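Local coordinates for protein 16S rRNA (adenine(1408)-N(1))-methyltransferase (Catenulispora acidiphila, PDB 4X1O) that probably methylates N1 of adenine 1408 in 16S ribosomal RNA, using S-adenosyl-L-methionine as methyl donor, a modification associated with aminoglycoside resistance, at residues R60-Q65 and P101-V106; S108-V113 and G131-G136; D122-L127 and R149-P154. All coordinates share one frame; numbering follows the deposited sequence.

Interaction 1. Residues R60-Q65 and P101-V106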
ATOM      1  N   ARG A  60      -3.041 -10.562   2.125  1.00 23.18           N
ATOM      2  CA  ARG A  60      -3.481 -10.994   3.446  1.00 21.73           C
ATOM      3  C   ARG A  60      -3.435  -9.823   4.430  1.00 19.60           C
ATOM      4  O   ARG A  60      -4.239  -9.749   5.346  1.00 22.21           O
ATOM      5  CB  ARG A  60      -2.631 -12.163   3.975  1.00 23.25           C
ATOM      6  CG  ARG A  60      -3.186 -12.738   5.275  1.00 23.37           C
ATOM      7  CD  ARG A  60      -2.387 -13.918   5.825  1.00 28.03           C
ATOM      8  NE  ARG A  60      -3.057 -14.490   6.990  1.00 28.80           N
ATOM      9  CZ  ARG A  60      -2.621 -15.539   7.686  1.00 32.51           C
ATOM     10  NH1 ARG A  60      -1.487 -16.154   7.360  1.00 29.60           N
ATOM     11  NH2 ARG A  60      -3.334 -15.984   8.717  1.00 32.87           N
ATOM     12  N   THR A  61      -2.488  -8.898   4.246  1.00 21.45           N
ATOM     13  CA  THR A  61      -2.404  -7.776   5.176  1.00 22.08           C
ATOM     14  C   THR A  61      -3.643  -6.877   5.060  1.00 18.73           C
ATOM     15  O   THR A  61      -4.211  -6.455   6.071  1.00 19.07           O
ATOM     16  CB  THR A  61      -1.115  -6.967   4.937  1.00 24.42           C
ATOM     17  OG1 THR A  61       0.000  -7.854   5.047  1.00 29.66           O
ATOM     18  CG2 THR A  61      -0.971  -5.858   5.964  1.00 30.20           C
ATOM     19  N   ALA A  62      -4.066  -6.614   3.829  1.00 20.37           N
ATOM     20  CA  ALA A  62      -5.279  -5.845   3.564  1.00 22.81           C
ATOM     21  C   ALA A  62      -6.500  -6.557   4.124  1.00 19.42           C
ATOM     22  O   ALA A  62      -7.383  -5.937   4.711  1.00 17.96           O
ATOM     23  CB  ALA A  62      -5.446  -5.612   2.072  1.00 22.55           C
ATOM     24  N   TYR A  63      -6.539  -7.868   3.935  1.00 16.07           N
ATOM     25  CA  TYR A  63      -7.642  -8.673   4.458  1.00 17.93           C
ATOM     26  C   TYR A  63      -7.749  -8.551   5.975  1.00 17.44           C
ATOM     27  O   TYR A  63      -8.830  -8.347   6.503  1.00 17.05           O
ATOM     28  CB  TYR A  63      -7.441 -10.128   4.057  1.00 19.77           C
ATOM     29  CG  TYR A  63      -8.404 -11.101   4.697  1.00 20.61           C
ATOM     30  CD1 TYR A  63      -9.706 -11.229   4.230  1.00 21.36           C
ATOM     31  CD2 TYR A  63      -8.004 -11.907   5.759  1.00 23.77           C
ATOM     32  CE1 TYR A  63     -10.592 -12.142   4.813  1.00 22.74           C
ATOM     33  CE2 TYR A  63      -8.878 -12.814   6.350  1.00 30.94           C
ATOM     34  CZ  TYR A  63     -10.167 -12.926   5.876  1.00 29.89           C
ATOM     35  OH  TYR A  63     -11.023 -13.835   6.474  1.00 31.71           O
ATOM     36  N   ARG A  64      -6.618  -8.653   6.670  1.00 18.54           N
ATOM     37  CA  ARG A  64      -6.612  -8.542   8.117  1.00 23.15           C
ATOM     38  C   ARG A  64      -7.036  -7.148   8.578  1.00 20.94           C
ATOM     39  O   ARG A  64      -7.715  -7.035   9.592  1.00 21.32           O
ATOM     40  CB  ARG A  64      -5.230  -8.899   8.685  1.00 22.52           C
ATOM     41  CG  ARG A  64      -4.868 -10.378   8.507  1.00 29.32           C
ATOM     42  CD  ARG A  64      -3.570 -10.747   9.230  1.00 37.40           C
ATOM     43  NE  ARG A  64      -3.711 -10.615  10.678  1.00 38.07           N
ATOM     44  CZ  ARG A  64      -2.847  -9.977  11.460  1.00 47.27           C
ATOM     45  NH1 ARG A  64      -1.764  -9.417  10.935  1.00 40.63           N
ATOM     46  NH2 ARG A  64      -3.061  -9.908  12.770  1.00 50.10           N
ATOM     47  N   GLN A  65      -6.637  -6.102   7.850  1.00 20.30           N
ATOM     48  CA  GLN A  65      -7.141  -4.760   8.135  1.00 18.75           C
ATOM     49  C   GLN A  65      -8.656  -4.687   8.007  1.00 18.20           C
ATOM     50  O   GLN A  65      -9.328  -4.119   8.854  1.00 18.11           O
ATOM     51  CB  GLN A  65      -6.522  -3.732   7.201  1.00 17.53           C
ATOM     52  CG  GLN A  65      -5.045  -3.487   7.437  1.00 22.13           C
ATOM     53  CD  GLN A  65      -4.428  -2.719   6.296  1.00 25.85           C
ATOM     54  OE1 GLN A  65      -4.973  -2.695   5.195  1.00 24.06           O
ATOM     55  NE2 GLN A  65      -3.303  -2.064   6.555  1.00 30.23           N
ATOM     56  N   PRO A 101     -16.554  -8.052   3.263  1.00 17.20           N
ATOM     57  CA  PRO A 101     -17.246  -7.351   2.184  1.00 22.02           C
ATOM     58  C   PRO A 101     -16.712  -5.947   2.018  1.00 19.96           C
ATOM     59  O   PRO A 101     -16.956  -5.333   0.981  1.00 23.84           O
ATOM     60  CB  PRO A 101     -18.707  -7.342   2.648  1.00 25.18           C
ATOM     61  CG  PRO A 101     -18.602  -7.350   4.138  1.00 32.99           C
ATOM     62  CD  PRO A 101     -17.425  -8.242   4.442  1.00 23.24           C
ATOM     63  N   ASN A 102     -15.963  -5.454   3.008  1.00 18.31           N
ATOM     64  CA  ASN A 102     -15.355  -4.130   2.916  1.00 18.44           C
ATOM     65  C   ASN A 102     -13.961  -4.111   2.310  1.00 20.89           C
ATOM     66  O   ASN A 102     -13.283  -3.080   2.349  1.00 19.35           O
ATOM     67  CB  ASN A 102     -15.267  -3.504   4.304  1.00 15.88           C
ATOM     68  CG  ASN A 102     -14.503  -4.376   5.295  1.00 18.91           C
ATOM     69  OD1 ASN A 102     -14.559  -5.608   5.245  1.00 18.79           O
ATOM     70  ND2 ASN A 102     -13.812  -3.734   6.228  1.00 14.06           N
ATOM     71  N   LEU A 103     -13.509  -5.263   1.828  1.00 15.74           N
ATOM     72  CA  LEU A 103     -12.253  -5.348   1.107  1.00 15.73           C
ATOM     73  C   LEU A 103     -12.509  -5.307  -0.401  1.00 17.77           C
ATOM     74  O   LEU A 103     -13.311  -6.080  -0.956  1.00 19.12           O
ATOM     75  CB  LEU A 103     -11.497  -6.622   1.505  1.00 15.44           C
ATOM     76  CG  LEU A 103     -10.168  -6.873   0.811  1.00 19.27           C
ATOM     77  CD1 LEU A 103      -9.156  -5.808   1.311  1.00 18.30           C
ATOM     78  CD2 LEU A 103      -9.657  -8.268   1.105  1.00 20.24           C
ATOM     79  N   VAL A 104     -11.833  -4.386  -1.064  1.00 15.26           N
ATOM     80  CA  VAL A 104     -11.906  -4.257  -2.501  1.00 17.80           C
ATOM     81  C   VAL A 104     -10.509  -4.435  -3.085  1.00 20.86           C
ATOM     82  O   VAL A 104      -9.594  -3.669  -2.774  1.00 21.76           O
ATOM     83  CB  VAL A 104     -12.480  -2.885  -2.926  1.00 21.16           C
ATOM     84  CG1 VAL A 104     -12.601  -2.821  -4.439  1.00 30.13           C
ATOM     85  CG2 VAL A 104     -13.844  -2.653  -2.279  1.00 19.36           C
ATOM     86  N   LEU A 105     -10.343  -5.451  -3.928  1.00 18.75           N
ATOM     87  CA  LEU A 105      -9.040  -5.721  -4.516  1.00 22.34           C
ATOM     88  C   LEU A 105      -9.042  -5.283  -5.971  1.00 24.70           C
ATOM     89  O   LEU A 105      -9.769  -5.839  -6.801  1.00 23.23           O
ATOM     90  CB  LEU A 105      -8.686  -7.205  -4.385  1.00 24.61           C
ATOM     91  CG  LEU A 105      -8.645  -7.666  -2.923  1.00 30.24           C
ATOM     92  CD1 LEU A 105      -8.527  -9.194  -2.813  1.00 31.66           C
ATOM     93  CD2 LEU A 105      -7.529  -6.970  -2.153  1.00 26.16           C
ATOM     94  N   VAL A 106      -8.230  -4.268  -6.258  1.00 23.48           N
ATOM     95  CA  VAL A 106      -8.184  -3.610  -7.567  1.00 26.59           C
ATOM     96  C   VAL A 106      -6.952  -4.010  -8.352  1.00 23.59           C
ATOM     97  O   VAL A 106      -5.839  -3.933  -7.835  1.00 25.44           O
ATOM     98  CB  VAL A 106      -8.169  -2.056  -7.414  1.00 23.64           C
ATOM     99  CG1 VAL A 106      -8.017  -1.370  -8.782  1.00 26.33           C
ATOM    100  CG2 VAL A 106      -9.418  -1.573  -6.678  1.00 25.87           C
TER
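Leu103 has CG anti to its backbone nitrogen (chi1 179°), and with chi2 at 69° its two methyls part to rest on successive residues of the helix, Ala62 and Tyr63. The branch CD1 meets Ala62, lying 3.8 Å from Ala62 CB. The other branch, CD2, lodges against the root of Tyr63, 3.9 Å from Tyr63 CA and 4.1 Å from Tyr63 CB. Chi1 of Tyr63 is 172°, which places CG opposite the backbone nitrogen and turns the ring so that Leu103 CD2 lies at its edge, near the ring plane, and not over a face. One leucine fork therefore spans two adjacent helical residues, and the side chains meet only through carbon, with Leu103 CD1 also beside Ala62 O. The polar end of the tyrosine is held separately: its hydroxyl is hydrogen-bonded to the carbonyl of Gly98, tying the far side of the ring to the chain that leads into the strand. Thr87 and Ala91 of helix 85-91 also touch Leu103, as does Val74 of the neighbouring strand 72-78, so the leucine touches two helices on one face of the sheet. The contact seats helix 60-68, whose Thr61 binds S-adenosyl-L-methionine, on edge strand 103-107 of a seven-stranded sheet ordered 3-2-1-4-5-7-6, the mark of the Rossmann-like class I methyltransferase fold.

Interaction 2. Residues S108-V113 and G131-G136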
ATOM      1  N   SER A 108      -4.557  -2.822 -10.753  1.00 27.65           N
ATOM      2  CA  SER A 108      -4.031  -1.648 -11.430  1.00 31.37           C
ATOM      3  C   SER A 108      -2.641  -1.328 -10.919  1.00 26.80           C
ATOM      4  O   SER A 108      -2.321  -1.602  -9.760  1.00 32.06           O
ATOM      5  CB  SER A 108      -4.941  -0.437 -11.228  1.00 33.78           C
ATOM      6  OG  SER A 108      -4.325   0.727 -11.756  1.00 38.62           O
ATOM      7  N   ALA A 109      -1.823  -0.758 -11.795  1.00 30.58           N
ATOM      8  CA  ALA A 109      -0.538  -0.202 -11.398  1.00 36.72           C
ATOM      9  C   ALA A 109      -0.776   1.189 -10.826  1.00 38.56           C
ATOM     10  O   ALA A 109      -1.738   1.858 -11.194  1.00 36.77           O
ATOM     11  CB  ALA A 109       0.409  -0.152 -12.572  1.00 37.19           C
ATOM     12  N   ILE A 110       0.088   1.624  -9.920  1.00 39.53           N
ATOM     13  CA  ILE A 110      -0.119   2.915  -9.275  1.00 37.83           C
ATOM     14  C   ILE A 110       0.231   4.090 -10.196  1.00 37.85           C
ATOM     15  O   ILE A 110      -0.383   5.146 -10.101  1.00 40.15           O
ATOM     16  CB  ILE A 110       0.695   3.028  -7.964  1.00 46.36           C
ATOM     17  CG1 ILE A 110       0.241   4.252  -7.167  1.00 39.98           C
ATOM     18  CG2 ILE A 110       2.191   3.039  -8.237  1.00 47.08           C
ATOM     19  CD1 ILE A 110      -1.251   4.265  -6.906  1.00 34.69           C
ATOM     20  N   GLU A 111       1.189   3.912 -11.099  1.00 37.92           N
ATOM     21  CA  GLU A 111       1.627   5.020 -11.944  1.00 43.99           C
ATOM     22  C   GLU A 111       0.550   5.405 -12.955  1.00 43.79           C
ATOM     23  O   GLU A 111       0.609   6.474 -13.556  1.00 50.02           O
ATOM     24  CB  GLU A 111       2.939   4.681 -12.666  1.00 47.42           C
ATOM     25  CG  GLU A 111       2.874   3.495 -13.613  1.00 57.02           C
ATOM     26  CD  GLU A 111       3.100   2.169 -12.909  1.00 60.17           C
ATOM     27  OE1 GLU A 111       3.020   2.134 -11.664  1.00 54.36           O
ATOM     28  OE2 GLU A 111       3.364   1.163 -13.601  1.00 67.19           O
ATOM     29  N   THR A 112      -0.440   4.538 -13.128  1.00 41.80           N
ATOM     30  CA  THR A 112      -1.533   4.802 -14.053  1.00 39.87           C
ATOM     31  C   THR A 112      -2.884   4.582 -13.388  1.00 45.59           C
ATOM     32  O   THR A 112      -3.734   3.878 -13.930  1.00 48.89           O
ATOM     33  CB  THR A 112      -1.446   3.906 -15.306  1.00 54.94           C
ATOM     34  OG1 THR A 112      -1.494   2.529 -14.913  1.00 51.71           O
ATOM     35  CG2 THR A 112      -0.153   4.173 -16.076  1.00 57.68           C
ATOM     36  N   VAL A 113      -3.078   5.181 -12.213  1.00 42.30           N
ATOM     37  CA  VAL A 113      -4.322   5.001 -11.469  1.00 44.36           C
ATOM     38  C   VAL A 113      -5.498   5.471 -12.322  1.00 35.37           C
ATOM     39  O   VAL A 113      -5.455   6.538 -12.942  1.00 40.20           O
ATOM     40  CB  VAL A 113      -4.319   5.759 -10.093  1.00 53.48           C
ATOM     41  CG1 VAL A 113      -3.012   6.480  -9.858  1.00 42.37           C
ATOM     42  CG2 VAL A 113      -5.498   6.718  -9.949  1.00 55.31           C
ATOM     43  N   GLY A 131       9.484  -4.188  -6.763  1.00 18.86           N
ATOM     44  CA  GLY A 131       9.447  -3.780  -8.155  1.00 21.05           C
ATOM     45  C   GLY A 131       9.442  -2.279  -8.369  1.00 21.99           C
ATOM     46  O   GLY A 131      10.112  -1.550  -7.654  1.00 18.24           O
ATOM     47  N   LYS A 132       8.675  -1.836  -9.357  1.00 21.58           N
ATOM     48  CA  LYS A 132       8.605  -0.428  -9.733  1.00 22.47           C
ATOM     49  C   LYS A 132       8.124   0.459  -8.579  1.00 20.93           C
ATOM     50  O   LYS A 132       8.564   1.603  -8.410  1.00 19.06           O
ATOM     51  CB  LYS A 132       7.681  -0.265 -10.944  1.00 22.73           C
ATOM     52  CG  LYS A 132       7.596   1.152 -11.455  1.00 32.22           C
ATOM     53  CD  LYS A 132       7.544   1.155 -12.974  1.00 44.15           C
ATOM     54  CE  LYS A 132       8.238   2.377 -13.538  1.00 48.60           C
ATOM     55  NZ  LYS A 132       7.507   3.606 -13.137  1.00 55.60           N
ATOM     56  N   LEU A 133       7.206  -0.062  -7.776  1.00 17.27           N
ATOM     57  CA  LEU A 133       6.723   0.706  -6.637  1.00 16.81           C
ATOM     58  C   LEU A 133       7.854   0.979  -5.647  1.00 17.77           C
ATOM     59  O   LEU A 133       8.012   2.104  -5.179  1.00 16.74           O
ATOM     60  CB  LEU A 133       5.555  -0.040  -5.958  1.00 19.85           C
ATOM     61  CG  LEU A 133       4.971   0.611  -4.702  1.00 20.76           C
ATOM     62  CD1 LEU A 133       4.421   1.992  -5.017  1.00 21.13           C
ATOM     63  CD2 LEU A 133       3.881  -0.281  -4.103  1.00 21.47           C
ATOM     64  N   LEU A 134       8.639  -0.047  -5.339  1.00 15.32           N
ATOM     65  CA  LEU A 134       9.763   0.097  -4.429  1.00 15.97           C
ATOM     66  C   LEU A 134      10.802   1.081  -4.994  1.00 14.61           C
ATOM     67  O   LEU A 134      11.222   2.032  -4.320  1.00 16.87           O
ATOM     68  CB  LEU A 134      10.414  -1.262  -4.177  1.00 14.46           C
ATOM     69  CG  LEU A 134      11.740  -1.265  -3.418  1.00 16.37           C
ATOM     70  CD1 LEU A 134      11.565  -0.641  -2.032  1.00 17.87           C
ATOM     71  CD2 LEU A 134      12.284  -2.678  -3.321  1.00 17.00           C
ATOM     72  N   ARG A 135      11.201   0.845  -6.236  1.00 16.01           N
ATOM     73  CA  ARG A 135      12.221   1.676  -6.864  1.00 16.73           C
ATOM     74  C   ARG A 135      11.733   3.113  -6.958  1.00 19.77           C
ATOM     75  O   ARG A 135      12.489   4.053  -6.703  1.00 20.38           O
ATOM     76  CB  ARG A 135      12.587   1.140  -8.250  1.00 16.21           C
ATOM     77  CG  ARG A 135      13.715   1.916  -8.919  1.00 17.26           C
ATOM     78  CD  ARG A 135      14.114   1.205 -10.204  1.00 18.10           C
ATOM     79  NE  ARG A 135      15.213   1.872 -10.897  1.00 20.07           N
ATOM     80  CZ  ARG A 135      16.499   1.687 -10.624  1.00 20.33           C
ATOM     81  NH1 ARG A 135      16.869   0.858  -9.656  1.00 19.20           N
ATOM     82  NH2 ARG A 135      17.419   2.341 -11.334  1.00 21.50           N
ATOM     83  N   GLY A 136      10.452   3.275  -7.268  1.00 21.30           N
ATOM     84  CA  GLY A 136       9.855   4.597  -7.358  1.00 23.82           C
ATOM     85  C   GLY A 136       9.856   5.376  -6.055  1.00 23.56           C
ATOM     86  O   GLY A 136      10.114   6.577  -6.024  1.00 25.08           O
TER
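The ammonium NZ of Lys132 is gripped by two carboxylates, those of Glu141 and Asp143, in a pair of salt bridges, while the lysine chain passes beside Glu111. A third acid therefore stands near the same cation: Glu111 OE2 is 4.8 Å from Lys132 NZ, too far for a direct bridge, though the positive charge would probably still steady the carboxylate. What Glu111 does touch is the aliphatic shaft, with Glu111 OE2 4.2 Å from Lys132 CD. The bent glutamate chain, with chi1 at 62° and chi2 at -86°, brings the acid to this shaft. Next to this contact lies an apolar one. The branch methyl CG2 of Ile110 meets Leu133 CD1 at 4.1 Å, the two side chains inclined to each other, while CD1 of the isoleucine leads away from the helix. Val54 of strand 49-54 touches both residues, and helix 142-151 adds Leu148 to Ile110 and Val144 to Leu133. Ile110, Glu111 and Leu133 all bind S-adenosyl-L-methionine and S-adenosyl-L-homocysteine, so this meeting of the loop after strand 103-107 with helix 131-139 probably forms part of the wall of the cosubstrate pocket of a class I methyltransferase.

Interaction 3. Residues D122-L127 and R149-P154; sequences DEVMVL and RAVAKP
Asp122 and Lys153 run side by side and point the same way, so the carboxylate comes to lie beside the end of the lysine chain. The CB of Asp122 leaves its backbone away from the 149-154 segment, and the carboxylate then comes back towards the lysine. Lys153, extended beyond CG, reaches along it until Lys153 NZ donates to Asp122 OD1 at 3.1 Å in a salt bridge. The ammonium approaches on the syn side of that oxygen, 29° out of the carboxylate plane. The shaft follows closely too, with Lys153 CD 3.3 Å from Asp122 OD1. A water spans the pair, donating to Asp122 OD2 at 2.9 Å and accepting a weak bond from Lys153 NZ. Because Asp122 OD2 also receives the backbone N-H of Ile50, both carboxylate oxygens are engaged, which should limit rotation of the group and probably stabilises its negative charge.

Deeper in, orientation changes. Val124 and Val151 cross at about a right angle, meeting through one methyl each, Val124 CG2 and Val151 CG2, 3.8 Å apart. Val124 CG2 also packs against Ala152 CB at 4.0 Å. With chi1 of 177°, Val124 turns its other methyl, CG1, opposite the backbone nitrogen and leaves CG2 to face the helix end. Leu158 of strand 157-163 touches Val124, and Val113 and Leu117 touch Val151. This buried packing, with a salt bridge at its margin, joins strand 123-127 to the end of helix 142-151, within the beta-alpha-beta crossover from strand 123-127 to the adjacent parallel strand 157-163 of the Rossmann-like fold.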
ATOM      1  N   ASP A 122      -8.633   8.237   2.506  1.00 16.96           N
ATOM      2  CA  ASP A 122      -8.342   8.953   3.747  1.00 16.27           C
ATOM      3  C   ASP A 122      -6.944   8.650   4.260  1.00 18.09           C
ATOM      4  O   ASP A 122      -6.422   9.361   5.115  1.00 17.31           O
ATOM      5  CB  ASP A 122      -9.350   8.581   4.834  1.00 16.30           C
ATOM      6  CG  ASP A 122     -10.756   9.031   4.505  1.00 25.44           C
ATOM      7  OD1 ASP A 122     -10.956  10.240   4.270  1.00 31.06           O
ATOM      8  OD2 ASP A 122     -11.652   8.171   4.488  1.00 23.34           O
ATOM      9  N   GLU A 123      -6.359   7.568   3.775  1.00 15.83           N
ATOM     10  CA  GLU A 123      -5.030   7.136   4.200  1.00 13.85           C
ATOM     11  C   GLU A 123      -4.462   6.242   3.136  1.00 14.95           C
ATOM     12  O   GLU A 123      -5.188   5.421   2.576  1.00 17.69           O
ATOM     13  CB  GLU A 123      -5.105   6.393   5.532  1.00 22.31           C
ATOM     14  CG  GLU A 123      -3.785   5.923   6.077  1.00 29.68           C
ATOM     15  CD  GLU A 123      -3.944   5.359   7.487  1.00 49.04           C
ATOM     16  OE1 GLU A 123      -5.097   5.123   7.913  1.00 53.33           O
ATOM     17  OE2 GLU A 123      -2.926   5.165   8.173  1.00 55.36           O
ATOM     18  N   VAL A 124      -3.174   6.398   2.843  1.00 13.12           N
ATOM     19  CA  VAL A 124      -2.531   5.575   1.825  1.00 15.34           C
ATOM     20  C   VAL A 124      -1.396   4.832   2.483  1.00 21.08           C
ATOM     21  O   VAL A 124      -0.587   5.432   3.188  1.00 17.87           O
ATOM     22  CB  VAL A 124      -2.010   6.417   0.655  1.00 15.16           C
ATOM     23  CG1 VAL A 124      -1.265   5.539  -0.361  1.00 15.29           C
ATOM     24  CG2 VAL A 124      -3.172   7.200   0.018  1.00 15.93           C
ATOM     25  N   MET A 125      -1.337   3.525   2.292  1.00 13.52           N
ATOM     26  CA  MET A 125      -0.271   2.746   2.910  1.00 16.90           C
ATOM     27  C   MET A 125       0.521   2.020   1.854  1.00 19.94           C
ATOM     28  O   MET A 125      -0.057   1.350   0.992  1.00 17.13           O
ATOM     29  CB  MET A 125      -0.833   1.730   3.919  1.00 16.16           C
ATOM     30  CG  MET A 125      -1.436   2.366   5.168  1.00 19.66           C
ATOM     31  SD  MET A 125      -1.850   1.035   6.339  1.00 32.66           S
ATOM     32  CE  MET A 125      -0.509   1.200   7.517  1.00 93.73           C
ATOM     33  N   VAL A 126       1.844   2.152   1.918  1.00 12.08           N
ATOM     34  CA  VAL A 126       2.725   1.399   1.030  1.00 15.49           C
ATOM     35  C   VAL A 126       3.556   0.471   1.890  1.00 18.09           C
ATOM     36  O   VAL A 126       4.541   0.886   2.483  1.00 19.87           O
ATOM     37  CB  VAL A 126       3.621   2.341   0.200  1.00 17.88           C
ATOM     38  CG1 VAL A 126       4.573   1.549  -0.700  1.00 18.25           C
ATOM     39  CG2 VAL A 126       2.763   3.301  -0.629  1.00 20.03           C
ATOM     40  N   LEU A 127       3.142  -0.787   1.999  1.00 15.65           N
ATOM     41  CA  LEU A 127       3.778  -1.678   2.953  1.00 16.44           C
ATOM     42  C   LEU A 127       4.619  -2.734   2.238  1.00 20.12           C
ATOM     43  O   LEU A 127       4.122  -3.464   1.374  1.00 21.32           O
ATOM     44  CB  LEU A 127       2.717  -2.340   3.845  1.00 21.15           C
ATOM     45  CG  LEU A 127       1.693  -1.407   4.506  1.00 25.56           C
ATOM     46  CD1 LEU A 127       0.683  -2.218   5.322  1.00 25.84           C
ATOM     47  CD2 LEU A 127       2.376  -0.349   5.381  1.00 30.40           C
ATOM     48  N   ARG A 149      -0.186  10.210  -4.785  1.00 16.56           N
ATOM     49  CA  ARG A 149      -0.882  11.429  -4.385  1.00 17.00           C
ATOM     50  C   ARG A 149      -2.261  11.515  -5.024  1.00 18.70           C
ATOM     51  O   ARG A 149      -3.202  12.009  -4.406  1.00 17.33           O
ATOM     52  CB  ARG A 149      -0.061  12.678  -4.749  1.00 17.17           C
ATOM     53  CG  ARG A 149      -0.752  14.013  -4.394  1.00 16.17           C
ATOM     54  CD  ARG A 149      -1.003  14.147  -2.882  1.00 15.31           C
ATOM     55  NE  ARG A 149      -1.720  15.387  -2.580  1.00 18.29           N
ATOM     56  CZ  ARG A 149      -3.037  15.524  -2.662  1.00 22.30           C
ATOM     57  NH1 ARG A 149      -3.792  14.498  -3.064  1.00 19.16           N
ATOM     58  NH2 ARG A 149      -3.605  16.690  -2.364  1.00 25.24           N
ATOM     59  N   ALA A 150      -2.369  11.025  -6.263  1.00 17.11           N
ATOM     60  CA  ALA A 150      -3.632  11.060  -6.996  1.00 18.11           C
ATOM     61  C   ALA A 150      -4.768  10.353  -6.265  1.00 18.74           C
ATOM     62  O   ALA A 150      -5.913  10.798  -6.343  1.00 20.03           O
ATOM     63  CB  ALA A 150      -3.460  10.453  -8.377  1.00 16.91           C
ATOM     64  N   VAL A 151      -4.473   9.258  -5.567  1.00 17.64           N
ATOM     65  CA  VAL A 151      -5.572   8.503  -4.930  1.00 16.24           C
ATOM     66  C   VAL A 151      -5.967   9.114  -3.589  1.00 16.36           C
ATOM     67  O   VAL A 151      -6.971   8.751  -2.999  1.00 17.54           O
ATOM     68  CB  VAL A 151      -5.223   7.003  -4.735  1.00 17.90           C
ATOM     69  CG1 VAL A 151      -4.845   6.376  -6.058  1.00 21.10           C
ATOM     70  CG2 VAL A 151      -4.127   6.805  -3.687  1.00 22.77           C
ATOM     71  N   ALA A 152      -5.176  10.067  -3.105  1.00 16.83           N
ATOM     72  CA  ALA A 152      -5.391  10.615  -1.762  1.00 16.44           C
ATOM     73  C   ALA A 152      -6.301  11.840  -1.704  1.00 17.31           C
ATOM     74  O   ALA A 152      -6.249  12.697  -2.594  1.00 19.66           O
ATOM     75  CB  ALA A 152      -4.027  10.973  -1.140  1.00 14.62           C
ATOM     76  N   LYS A 153      -7.097  11.936  -0.630  1.00 15.32           N
ATOM     77  CA  LYS A 153      -7.787  13.165  -0.270  1.00 16.38           C
ATOM     78  C   LYS A 153      -6.778  14.126   0.342  1.00 20.13           C
ATOM     79  O   LYS A 153      -5.798  13.693   0.947  1.00 20.13           O
ATOM     80  CB  LYS A 153      -8.899  12.920   0.750  1.00 21.78           C
ATOM     81  CG  LYS A 153     -10.054  12.079   0.268  1.00 30.04           C
ATOM     82  CD  LYS A 153     -10.993  11.870   1.430  1.00 32.12           C
ATOM     83  CE  LYS A 153     -12.213  11.068   1.049  1.00 38.56           C
ATOM     84  NZ  LYS A 153     -13.159  11.086   2.193  1.00 41.27           N
ATOM     85  N   PRO A 154      -7.020  15.434   0.210  1.00 21.74           N
ATOM     86  CA  PRO A 154      -6.129  16.355   0.930  1.00 20.68           C
ATOM     87  C   PRO A 154      -6.107  16.053   2.424  1.00 21.01           C
ATOM     88  O   PRO A 154      -7.161  15.782   3.011  1.00 19.56           O
ATOM     89  CB  PRO A 154      -6.739  17.741   0.654  1.00 25.14           C
ATOM     90  CG  PRO A 154      -7.524  17.561  -0.611  1.00 28.84           C
ATOM     91  CD  PRO A 154      -8.051  16.140  -0.573  1.00 27.20           C
TER
HETATM   92  O   HOH W   1     -14.402   8.914   4.378  1.00 46.48           O

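How the interactions relate
Followed from the N terminus, the chain first closes interaction 1, a loop whose chain includes strand 72-78 and helix 85-91, running from helix 60-68 to the outermost strand 103-107. Interaction 2 opens just beyond it, at 108-113. Before that loop closes at 131-136, strand 123-127 has begun interaction 3, which ends only at 149-154, so interactions 2 and 3 cross while interaction 1 stands in series with both. The crossing pair also touches directly: Leu133 CD2 lies 3.9 Å from Val126 CG1. Interaction 1 reaches strand 123-127 through Thr61, whose CG2 is 4.1 Å from Leu127 CD1. Together they tie helices and a cosubstrate-binding loop to one central sheet.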